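Local coordinates for stage II sporulation protein SA (Bacillus subtilis, PDB 3O6Q) that acts as the toxin of a type II toxin-antitoxin system, neutralised by the antitoxin SpoIISB and lethal to the cell when expressed without it, at residues L23-T28 and S128-F133; A67-Y72 and I111-E116; D79-H84 and V121-S126; V100-Y105 and F133-F138. All blocks are in the same frame, centred on the assembly; numbering follows the deposited sequence.

Contact 1. Residues L23-T28 and S128-F133; sequences LNRLKT and SIVTEF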
# COMPACT_ATOMS: atom_id res chain seq x y z
N LEU A 23 7.77 -0.77 -6.46
CA LEU A 23 8.58 -0.48 -5.29
C LEU A 23 8.71 1.03 -5.12
O LEU A 23 8.52 1.54 -4.00
CB LEU A 23 9.95 -1.13 -5.38
CG LEU A 23 10.95 -0.79 -4.25
CD1 LEU A 23 10.43 -1.15 -2.91
CD2 LEU A 23 12.28 -1.46 -4.53
N ASN A 24 9.01 1.76 -6.20
CA ASN A 24 9.14 3.24 -6.12
C ASN A 24 7.83 3.92 -5.69
O ASN A 24 7.81 4.83 -4.83
CB ASN A 24 9.61 3.86 -7.44
CG ASN A 24 11.06 3.52 -7.80
OD1 ASN A 24 11.85 3.11 -6.94
ND2 ASN A 24 11.42 3.70 -9.08
N ARG A 25 6.73 3.50 -6.30
CA ARG A 25 5.45 4.14 -6.01
C ARG A 25 5.07 3.82 -4.57
O ARG A 25 4.52 4.67 -3.89
CB ARG A 25 4.38 3.68 -6.99
CG ARG A 25 4.58 4.21 -8.36
CD ARG A 25 3.45 3.86 -9.31
NE ARG A 25 3.66 4.44 -10.62
CZ ARG A 25 2.96 4.14 -11.71
NH1 ARG A 25 1.98 3.22 -11.69
NH2 ARG A 25 3.26 4.75 -12.86
N LEU A 26 5.41 2.63 -4.09
CA LEU A 26 5.08 2.25 -2.72
C LEU A 26 5.99 2.99 -1.72
O LEU A 26 5.54 3.44 -0.68
CB LEU A 26 5.09 0.73 -2.54
CG LEU A 26 4.58 0.30 -1.14
CD1 LEU A 26 3.14 0.79 -0.86
CD2 LEU A 26 4.73 -1.22 -0.96
N LYS A 27 7.27 3.16 -2.07
CA LYS A 27 8.16 4.06 -1.32
C LYS A 27 7.61 5.48 -1.18
O LYS A 27 7.59 6.06 -0.11
CB LYS A 27 9.53 4.14 -2.00
CG LYS A 27 10.42 2.95 -1.74
CD LYS A 27 11.62 2.92 -2.62
CE LYS A 27 12.62 3.98 -2.22
NZ LYS A 27 13.80 3.82 -3.12
N THR A 28 7.17 6.05 -2.28
CA THR A 28 6.52 7.36 -2.23
C THR A 28 5.29 7.40 -1.37
O THR A 28 5.11 8.32 -0.59
CB THR A 28 6.20 7.83 -3.63
OG1 THR A 28 7.45 7.90 -4.35
CG2 THR A 28 5.52 9.23 -3.66
N SER A 128 3.76 6.07 -18.59
CA SER A 128 4.37 4.74 -18.47
C SER A 128 3.30 3.68 -18.27
O SER A 128 2.82 3.14 -19.26
CB SER A 128 5.44 4.67 -17.37
OG SER A 128 4.95 5.11 -16.13
N ILE A 129 2.89 3.42 -17.03
CA ILE A 129 2.01 2.29 -16.74
C ILE A 129 1.12 2.50 -15.53
O ILE A 129 1.60 2.97 -14.52
CB ILE A 129 2.85 1.03 -16.53
CG1 ILE A 129 3.20 0.39 -17.88
CG2 ILE A 129 2.15 0.02 -15.72
CD1 ILE A 129 4.35 -0.63 -17.78
N VAL A 130 -0.16 2.17 -15.64
CA VAL A 130 -1.05 2.06 -14.49
C VAL A 130 -1.82 0.74 -14.55
O VAL A 130 -2.33 0.37 -15.59
CB VAL A 130 -2.17 3.15 -14.37
CG1 VAL A 130 -1.69 4.38 -13.63
CG2 VAL A 130 -2.74 3.52 -15.73
N THR A 131 -1.92 0.05 -13.42
CA THR A 131 -2.54 -1.27 -13.34
C THR A 131 -3.41 -1.36 -12.09
O THR A 131 -3.57 -0.37 -11.36
CB THR A 131 -1.43 -2.35 -13.23
OG1 THR A 131 -0.79 -2.22 -11.95
CG2 THR A 131 -0.39 -2.22 -14.29
N GLU A 132 -3.91 -2.56 -11.82
CA GLU A 132 -4.53 -2.88 -10.54
C GLU A 132 -3.72 -2.50 -9.27
O GLU A 132 -4.32 -2.20 -8.24
CB GLU A 132 -4.90 -4.35 -10.50
CG GLU A 132 -3.76 -5.31 -10.49
CD GLU A 132 -2.86 -5.26 -11.71
OE1 GLU A 132 -3.33 -5.22 -12.88
OE2 GLU A 132 -1.65 -5.33 -11.48
N PHE A 133 -2.38 -2.46 -9.33
CA PHE A 133 -1.60 -2.00 -8.20
C PHE A 133 -2.01 -0.59 -7.87
O PHE A 133 -2.16 -0.20 -6.69
CB PHE A 133 -0.11 -2.01 -8.53
CG PHE A 133 0.57 -3.37 -8.42
CD1 PHE A 133 0.57 -4.27 -9.50
CD2 PHE A 133 1.24 -3.73 -7.25
CE1 PHE A 133 1.23 -5.54 -9.42
CE2 PHE A 133 1.89 -4.98 -7.12
CZ PHE A 133 1.90 -5.89 -8.22
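Arg25 reaches from helix 7-35 to the backbone carbonyl of Ile129 and holds it end-on with two nitrogens. NH1 donates to Ile129 O at 2.9 Å and NH2 to the same Ile129 O at 2.9 Å, with bent N-H...O angles of 143° and 139°, as expected when both terminal nitrogens converge on one acceptor. The oxygen sits at the guanidinium edge, in its plane. Arginine suits the place because its chain, extended from CG to NE, spans the gap that keeps the two backbones well apart. Ser128 lies alongside, its OG 3.7 Å from Arg25 NH2 and approaching obliquely. The anchored loop leads directly into helix 132-148, where Thr131 is the N-cap: its OG1 accepts from Phe133 N at 3.1 Å, a short polar side chain paying for an amide at the helix start. The second shell positions Arg25 and the start of the helix. Asp134 makes a salt bridge to Arg25 NH1 and also accepts from Thr131 N, so the positive charge is probably balanced by a carboxylate that helps set the helix start. Tyr22, also on helix 7-35, hydrogen-bonds Thr131 OG1 and stacks on Phe133, while Phe133 also packs on Leu23 of the second subunit.

Contact 2. Residues A67-Y72 and I111-E116; sequences ASLCHY and IPFTIE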
# COMPACT_ATOMS: atom_id res chain seq x y z
N ALA A 67 -4.08 11.40 -11.48
CA ALA A 67 -5.33 10.94 -10.87
C ALA A 67 -6.32 12.11 -10.80
O ALA A 67 -5.92 13.27 -10.62
CB ALA A 67 -5.07 10.37 -9.51
N SER A 68 -7.60 11.79 -10.98
CA SER A 68 -8.69 12.76 -10.94
C SER A 68 -9.93 12.07 -10.42
O SER A 68 -10.05 10.85 -10.50
CB SER A 68 -9.00 13.29 -12.32
OG SER A 68 -7.87 13.80 -12.97
N LEU A 69 -10.85 12.88 -9.91
CA LEU A 69 -12.15 12.45 -9.46
C LEU A 69 -13.15 13.10 -10.39
O LEU A 69 -13.23 14.33 -10.44
CB LEU A 69 -12.39 12.89 -8.02
CG LEU A 69 -13.66 12.26 -7.40
CD1 LEU A 69 -13.63 10.75 -7.54
CD2 LEU A 69 -13.83 12.59 -5.94
N CYS A 70 -13.87 12.30 -11.16
CA CYS A 70 -14.71 12.82 -12.21
C CYS A 70 -16.17 12.54 -11.87
O CYS A 70 -16.51 11.45 -11.43
CB CYS A 70 -14.33 12.18 -13.55
SG CYS A 70 -12.68 12.57 -14.12
N HIS A 71 -17.02 13.55 -12.07
CA HIS A 71 -18.45 13.35 -11.90
C HIS A 71 -18.86 12.28 -12.89
O HIS A 71 -18.32 12.20 -13.99
CB HIS A 71 -19.21 14.66 -12.15
CG HIS A 71 -19.08 15.66 -11.03
ND1 HIS A 71 -19.87 15.62 -9.90
CD2 HIS A 71 -18.25 16.72 -10.87
CE1 HIS A 71 -19.52 16.61 -9.09
NE2 HIS A 71 -18.54 17.29 -9.66
N TYR A 72 -19.80 11.43 -12.48
CA TYR A 72 -20.31 10.40 -13.36
C TYR A 72 -21.82 10.24 -13.12
O TYR A 72 -22.32 9.14 -12.92
CB TYR A 72 -19.53 9.10 -13.14
CG TYR A 72 -19.77 8.09 -14.26
CD1 TYR A 72 -19.08 8.18 -15.46
CD2 TYR A 72 -20.68 7.07 -14.11
CE1 TYR A 72 -19.32 7.29 -16.50
CE2 TYR A 72 -20.92 6.17 -15.13
CZ TYR A 72 -20.24 6.28 -16.33
OH TYR A 72 -20.50 5.38 -17.35
N ILE A 111 -12.33 3.76 -12.29
CA ILE A 111 -12.78 3.09 -11.07
C ILE A 111 -14.04 3.78 -10.61
O ILE A 111 -14.00 4.92 -10.14
CB ILE A 111 -11.73 3.21 -9.97
CG1 ILE A 111 -10.33 2.87 -10.49
CG2 ILE A 111 -12.06 2.29 -8.82
CD1 ILE A 111 -9.23 3.10 -9.44
N PRO A 112 -15.19 3.12 -10.79
CA PRO A 112 -16.43 3.76 -10.33
C PRO A 112 -16.38 3.97 -8.82
O PRO A 112 -15.97 3.09 -8.08
CB PRO A 112 -17.53 2.76 -10.72
CG PRO A 112 -16.95 1.99 -11.88
CD PRO A 112 -15.44 1.96 -11.66
N PHE A 113 -16.83 5.13 -8.38
CA PHE A 113 -16.73 5.49 -7.00
C PHE A 113 -17.97 6.29 -6.59
O PHE A 113 -18.46 7.12 -7.36
CB PHE A 113 -15.45 6.32 -6.83
CG PHE A 113 -15.22 6.79 -5.45
CD1 PHE A 113 -14.94 5.90 -4.45
CD2 PHE A 113 -15.25 8.14 -5.16
CE1 PHE A 113 -14.68 6.33 -3.18
CE2 PHE A 113 -15.01 8.60 -3.88
CZ PHE A 113 -14.72 7.69 -2.88
N THR A 114 -18.47 6.01 -5.39
CA THR A 114 -19.75 6.59 -4.93
C THR A 114 -19.61 7.24 -3.55
O THR A 114 -19.20 6.59 -2.60
CB THR A 114 -20.84 5.51 -4.88
OG1 THR A 114 -20.85 4.83 -6.14
CG2 THR A 114 -22.20 6.10 -4.64
N ILE A 115 -19.94 8.54 -3.47
CA ILE A 115 -20.00 9.27 -2.20
C ILE A 115 -21.47 9.52 -1.90
O ILE A 115 -22.17 10.22 -2.64
CB ILE A 115 -19.26 10.64 -2.23
CG1 ILE A 115 -17.78 10.46 -2.68
CG2 ILE A 115 -19.42 11.36 -0.84
CD1 ILE A 115 -17.01 11.82 -2.93
N GLU A 116 -21.92 8.93 -0.79
CA GLU A 116 -23.32 8.93 -0.41
C GLU A 116 -24.24 8.52 -1.57
O GLU A 116 -24.33 7.33 -1.86
CB GLU A 116 -23.70 10.27 0.23
CG GLU A 116 -23.13 10.40 1.64
CD GLU A 116 -23.33 11.77 2.25
OE1 GLU A 116 -24.41 12.37 2.01
OE2 GLU A 116 -22.42 12.25 2.97
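Leu69 and Phe113 both swing CG to the side opposite the backbone N, with chi1 of -170° and 179°, which directs the leucine branch and the phenyl ring so that they meet; strand alternation has already put both side chains on the same face of the sheet. The two cross at about a right angle. Leu69 CD1 meets the ring carbon CD2 of Phe113 at 3.9 Å, coming at the ring obliquely. The other branch, Leu69 CD2, is turned to Ile115 and lies 4.4 Å from its CD1, a looser touch. A branched leucine suits this spot because its two methyls can serve two neighbours at once. Strands 66-71 and 108-115 are not adjacent in the antiparallel sheet: strand 118-125 runs between them and bonds to both, so this contact bridges over it, with Leu69 also resting on Tyr120 and Ile122. Helix 45-61 packs on the same side through Ala49, which touches both Leu69 and Ile115. Beyond this chain the sheet runs on, since Phe113, Thr114 and Ile115 pair in an antiparallel ladder with a strand of another protein, presumably the antitoxin. Across the two segments the contact consists of carbon packing, while many backbone groups are engaged in sheet bonds and Leu69 N in a bond to Asp53 OD1. It therefore depends on shape and burial, and gives little directional control beyond that set by the strands.

Contact 3. Residues D79-H84 and V121-S126; sequences DRLTEH and VIKLTS
The imidazole of His84 meets the ammonium end of Lys123 obliquely, NZ lying 3.8 Å from ND1 of His84, while at the ring edge, in its plane, sits CG of the preceding Glu83. The two side chains cross at about a right angle. This is the margin of a helix-on-sheet contact: helix 75-82 packs against strand 118-125, an inner strand of the antiparallel sheet, within an alpha/beta fold that resembles the GAF domains. His84 is exposed and Lys123 partly exposed, so a histidine and a lysine suit this margin, where their polar ends can face solvent. The nearby ammonium would tend to disfavour a protonated imidazole, although a crystal neighbour also touches His84, so its pose may partly reflect the lattice. Lys123 is extended beyond CG, which lets its aliphatic stem run beside the helix and carry the charge out toward the solvent-exposed end; Leu81 CD1 rests 4.2 Å from Lys123 CD. Deeper in, Leu81 also packs on Cys70 and Tyr72. The beta-branched Val121 suits both strand and interface, offering a broad, stiff surface to a single leucine methyl. Since residues alternate along the strand, Ile122 directs its CB away from the helix and packs on Leu69 and Phe113. The apolar heart of the contact is Leu81 CD2, set against the fork of Val121: 3.7 Å from its CB, 3.8 Å from its CG1 and 4.0 Å from its CG2.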
# COMPACT_ATOMS: atom_id res chain seq x y z
N ASP A 79 -20.23 11.06 -21.21
CA ASP A 79 -19.68 11.27 -22.56
C ASP A 79 -18.31 11.95 -22.52
O ASP A 79 -17.41 11.56 -23.27
CB ASP A 79 -20.64 12.08 -23.44
CG ASP A 79 -21.95 11.35 -23.71
OD1 ASP A 79 -21.98 10.11 -23.54
OD2 ASP A 79 -22.95 12.01 -24.07
N ARG A 80 -18.14 12.92 -21.63
CA ARG A 80 -16.85 13.55 -21.44
C ARG A 80 -15.81 12.47 -21.16
O ARG A 80 -14.75 12.44 -21.77
CB ARG A 80 -16.86 14.52 -20.26
CG ARG A 80 -17.65 15.81 -20.45
CD ARG A 80 -17.89 16.52 -19.14
NE ARG A 80 -18.72 17.72 -19.32
CZ ARG A 80 -19.74 18.08 -18.54
NH1 ARG A 80 -20.13 17.34 -17.51
NH2 ARG A 80 -20.40 19.20 -18.82
N LEU A 81 -16.13 11.58 -20.23
CA LEU A 81 -15.18 10.56 -19.84
C LEU A 81 -14.86 9.62 -21.01
O LEU A 81 -13.69 9.46 -21.36
CB LEU A 81 -15.74 9.79 -18.63
CG LEU A 81 -14.75 9.23 -17.64
CD1 LEU A 81 -13.75 10.25 -17.21
CD2 LEU A 81 -15.54 8.79 -16.44
N THR A 82 -15.89 9.07 -21.66
CA THR A 82 -15.76 7.96 -22.62
C THR A 82 -15.44 8.29 -24.10
O THR A 82 -15.14 7.37 -24.87
CB THR A 82 -17.02 7.05 -22.63
OG1 THR A 82 -18.17 7.82 -22.99
CG2 THR A 82 -17.27 6.38 -21.28
N GLU A 83 -15.51 9.56 -24.50
CA GLU A 83 -15.14 10.01 -25.87
C GLU A 83 -13.62 9.87 -26.13
O GLU A 83 -13.19 9.88 -27.27
CB GLU A 83 -15.62 11.45 -26.16
CG GLU A 83 -14.96 12.55 -25.33
CD GLU A 83 -15.27 13.97 -25.83
OE1 GLU A 83 -16.31 14.17 -26.50
OE2 GLU A 83 -14.45 14.88 -25.55
N HIS A 84 -12.83 9.71 -25.07
CA HIS A 84 -11.38 9.49 -25.19
C HIS A 84 -11.04 8.02 -25.50
O HIS A 84 -9.88 7.61 -25.37
CB HIS A 84 -10.67 9.90 -23.87
CG HIS A 84 -10.96 11.29 -23.40
ND1 HIS A 84 -10.13 11.95 -22.51
CD2 HIS A 84 -11.95 12.17 -23.70
CE1 HIS A 84 -10.61 13.17 -22.29
NE2 HIS A 84 -11.71 13.32 -23.00
N VAL A 121 -16.08 8.75 -10.93
CA VAL A 121 -15.14 7.78 -11.44
C VAL A 121 -13.76 8.33 -11.14
O VAL A 121 -13.47 9.45 -11.45
CB VAL A 121 -15.35 7.53 -12.96
CG1 VAL A 121 -14.23 6.72 -13.54
CG2 VAL A 121 -16.65 6.80 -13.18
N ILE A 122 -12.95 7.56 -10.43
CA ILE A 122 -11.57 7.91 -10.23
C ILE A 122 -10.82 7.53 -11.51
O ILE A 122 -10.69 6.35 -11.83
CB ILE A 122 -10.97 7.14 -9.03
CG1 ILE A 122 -11.67 7.47 -7.72
CG2 ILE A 122 -9.48 7.50 -8.85
CD1 ILE A 122 -11.54 6.33 -6.69
N LYS A 123 -10.34 8.54 -12.23
CA LYS A 123 -9.52 8.34 -13.42
C LYS A 123 -8.04 8.32 -13.11
O LYS A 123 -7.51 9.33 -12.66
CB LYS A 123 -9.78 9.48 -14.40
CG LYS A 123 -9.07 9.37 -15.75
CD LYS A 123 -9.57 10.44 -16.70
CE LYS A 123 -8.80 10.47 -18.01
NZ LYS A 123 -9.13 11.65 -18.90
N LEU A 124 -7.39 7.20 -13.38
CA LEU A 124 -5.91 7.09 -13.35
C LEU A 124 -5.31 6.85 -14.73
O LEU A 124 -5.61 5.83 -15.38
CB LEU A 124 -5.48 5.93 -12.47
CG LEU A 124 -6.08 5.84 -11.06
CD1 LEU A 124 -5.55 4.60 -10.40
CD2 LEU A 124 -5.82 7.09 -10.21
N THR A 125 -4.44 7.75 -15.18
CA THR A 125 -3.69 7.58 -16.42
C THR A 125 -2.19 7.78 -16.21
O THR A 125 -1.77 8.37 -15.21
CB THR A 125 -4.10 8.59 -17.49
OG1 THR A 125 -3.70 9.89 -17.05
CG2 THR A 125 -5.60 8.52 -17.76
N SER A 126 -1.40 7.34 -17.17
CA SER A 126 0.04 7.38 -17.04
C SER A 126 0.65 7.27 -18.42
O SER A 126 0.16 6.52 -19.26
CB SER A 126 0.53 6.23 -16.16
OG SER A 126 1.92 6.25 -15.97

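Contact 4. Residues V100-Y105 and F133-F138; sequences VYYDQY and FDYLLF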
# COMPACT_ATOMS: atom_id res chain seq x y z
N VAL A 100 -14.52 -1.83 -12.53
CA VAL A 100 -13.35 -1.14 -13.00
C VAL A 100 -13.18 -1.35 -14.51
O VAL A 100 -13.50 -2.42 -15.02
CB VAL A 100 -12.09 -1.61 -12.28
CG1 VAL A 100 -10.91 -0.78 -12.72
CG2 VAL A 100 -12.30 -1.50 -10.78
N TYR A 101 -12.68 -0.33 -15.21
CA TYR A 101 -12.32 -0.46 -16.61
C TYR A 101 -10.83 -0.20 -16.80
O TYR A 101 -10.28 0.83 -16.36
CB TYR A 101 -13.09 0.51 -17.48
CG TYR A 101 -12.64 0.49 -18.94
CD1 TYR A 101 -13.21 -0.37 -19.88
CD2 TYR A 101 -11.62 1.32 -19.38
CE1 TYR A 101 -12.78 -0.37 -21.21
CE2 TYR A 101 -11.19 1.34 -20.71
CZ TYR A 101 -11.76 0.49 -21.61
OH TYR A 101 -11.30 0.56 -22.91
N TYR A 102 -10.19 -1.17 -17.46
CA TYR A 102 -8.81 -1.03 -17.89
C TYR A 102 -8.76 -1.09 -19.39
O TYR A 102 -9.52 -1.83 -20.03
CB TYR A 102 -8.00 -2.21 -17.42
CG TYR A 102 -7.94 -2.43 -15.94
CD1 TYR A 102 -7.07 -1.69 -15.16
CD2 TYR A 102 -8.70 -3.42 -15.33
CE1 TYR A 102 -7.00 -1.88 -13.82
CE2 TYR A 102 -8.63 -3.64 -13.95
CZ TYR A 102 -7.76 -2.87 -13.19
OH TYR A 102 -7.63 -3.06 -11.82
N ASP A 103 -7.85 -0.32 -19.95
CA ASP A 103 -7.44 -0.47 -21.32
C ASP A 103 -6.56 -1.70 -21.38
O ASP A 103 -6.11 -2.21 -20.33
CB ASP A 103 -6.70 0.81 -21.75
CG ASP A 103 -5.33 0.87 -21.20
OD1 ASP A 103 -5.26 0.76 -19.96
OD2 ASP A 103 -4.36 1.05 -21.98
N GLN A 104 -6.32 -2.20 -22.58
CA GLN A 104 -5.49 -3.38 -22.80
C GLN A 104 -4.00 -3.10 -22.60
O GLN A 104 -3.23 -4.01 -22.39
CB GLN A 104 -5.77 -3.92 -24.21
CG GLN A 104 -7.27 -4.38 -24.42
CD GLN A 104 -7.77 -5.26 -23.26
OE1 GLN A 104 -7.33 -6.40 -23.11
NE2 GLN A 104 -8.67 -4.72 -22.43
N TYR A 105 -3.61 -1.81 -22.66
CA TYR A 105 -2.21 -1.37 -22.76
C TYR A 105 -1.57 -0.76 -21.51
O TYR A 105 -0.40 -0.33 -21.56
CB TYR A 105 -2.11 -0.34 -23.89
CG TYR A 105 -2.58 -0.93 -25.21
CD1 TYR A 105 -3.73 -0.46 -25.85
CD2 TYR A 105 -1.89 -2.01 -25.78
CE1 TYR A 105 -4.17 -1.04 -27.05
CE2 TYR A 105 -2.31 -2.60 -26.98
CZ TYR A 105 -3.45 -2.11 -27.60
OH TYR A 105 -3.86 -2.67 -28.77
N PHE A 133 -2.38 -2.46 -9.33
CA PHE A 133 -1.60 -2.00 -8.20
C PHE A 133 -2.01 -0.59 -7.87
O PHE A 133 -2.16 -0.20 -6.69
CB PHE A 133 -0.11 -2.01 -8.53
CG PHE A 133 0.57 -3.37 -8.42
CD1 PHE A 133 0.57 -4.27 -9.50
CD2 PHE A 133 1.24 -3.73 -7.25
CE1 PHE A 133 1.23 -5.54 -9.42
CE2 PHE A 133 1.89 -4.98 -7.12
CZ PHE A 133 1.90 -5.89 -8.22
N ASP A 134 -2.22 0.20 -8.90
CA ASP A 134 -2.63 1.57 -8.70
C ASP A 134 -4.06 1.68 -8.22
O ASP A 134 -4.38 2.46 -7.37
CB ASP A 134 -2.38 2.35 -9.97
CG ASP A 134 -0.94 2.19 -10.40
OD1 ASP A 134 -0.08 2.65 -9.65
OD2 ASP A 134 -0.66 1.55 -11.44
N TYR A 135 -4.92 0.82 -8.74
CA TYR A 135 -6.24 0.66 -8.18
C TYR A 135 -6.12 0.47 -6.67
O TYR A 135 -6.80 1.12 -5.88
CB TYR A 135 -6.93 -0.54 -8.82
CG TYR A 135 -8.10 -1.04 -8.05
CD1 TYR A 135 -9.32 -0.42 -8.15
CD2 TYR A 135 -7.99 -2.14 -7.22
CE1 TYR A 135 -10.41 -0.87 -7.46
CE2 TYR A 135 -9.09 -2.60 -6.52
CZ TYR A 135 -10.31 -1.96 -6.64
OH TYR A 135 -11.44 -2.39 -5.96
N LEU A 136 -5.24 -0.43 -6.26
CA LEU A 136 -5.12 -0.78 -4.84
C LEU A 136 -4.62 0.40 -4.03
O LEU A 136 -5.17 0.70 -3.00
CB LEU A 136 -4.24 -2.02 -4.67
CG LEU A 136 -4.93 -3.31 -5.20
CD1 LEU A 136 -4.03 -4.58 -5.18
CD2 LEU A 136 -6.26 -3.55 -4.41
N LEU A 137 -3.59 1.08 -4.52
CA LEU A 137 -3.03 2.20 -3.79
C LEU A 137 -4.03 3.33 -3.75
O LEU A 137 -4.27 3.94 -2.71
CB LEU A 137 -1.74 2.70 -4.42
CG LEU A 137 -0.52 1.80 -4.20
CD1 LEU A 137 0.60 2.28 -5.10
CD2 LEU A 137 -0.13 1.79 -2.71
N PHE A 138 -4.61 3.66 -4.89
CA PHE A 138 -5.46 4.81 -4.89
C PHE A 138 -6.77 4.58 -4.18
O PHE A 138 -7.28 5.51 -3.57
CB PHE A 138 -5.58 5.40 -6.28
CG PHE A 138 -4.34 6.20 -6.67
CD1 PHE A 138 -4.26 7.55 -6.36
CD2 PHE A 138 -3.24 5.58 -7.18
CE1 PHE A 138 -3.11 8.26 -6.63
CE2 PHE A 138 -2.08 6.30 -7.44
CZ PHE A 138 -2.01 7.62 -7.17
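Tyr135, Val100 and Tyr102 carry this contact, with the ring and CB of Tyr135 receiving the other two. Val100 CG2 touches the ring carbon CE1 of Tyr135 at 3.9 Å and its CD1 at 4.1 Å, an oblique approach. The remaining methyl of Val100, CG1, lies over one face of the Tyr102 ring, 3.8 Å above its plane and offset toward the rim. Valine is apt here: its two branches serve the two tyrosines separately. Tyr102 crosses Tyr135 at about a right angle, its CB heading to one side of helix 132-148 while chi1 of -60° brings the phenol end back, so that OH of Tyr102 stands 4.0 Å from CB of Tyr135. The fold here is an edge of the antiparallel sheet, where short strand 101-102 flanks strand 108-115, with helix 132-148 laid against one face; Ile111 on that neighbouring strand also packs on Tyr135. Tyrosine suits the border between this chain and another: its ring packs on apolar atoms inside, and its hydroxyl can still form polar bonds. Both Tyr102 OH and Tyr135 OH hydrogen-bond to the backbone of a chain of another protein, presumably SpoIISB, whose backbone also packs on Val100. On the same helix Leu137 packs on Leu26 of the second subunit, while Phe138 turns to helix 45-61.

Along the chain contact 1 encloses contacts 2 and 3, while contact 4 alternates with all three. Contacts 2 and 3 lie about 10 Å apart between centres and share the antiparallel sheet; contact 1 sits about 20 Å from contact 2, on the opposite side of the chain's centre. Contacts 1 and 4 are about 10 Å apart and share Phe133 and helix 132-148. Strand 118-125 links contact 3 to that helix, and Leu124 packs on Phe138. Contacts 1 and 4 also touch the second subunit, whereas contacts 1, 2 and 4 all meet another protein, so one cytoplasmic domain ties core, dimer and probable antitoxin surface together.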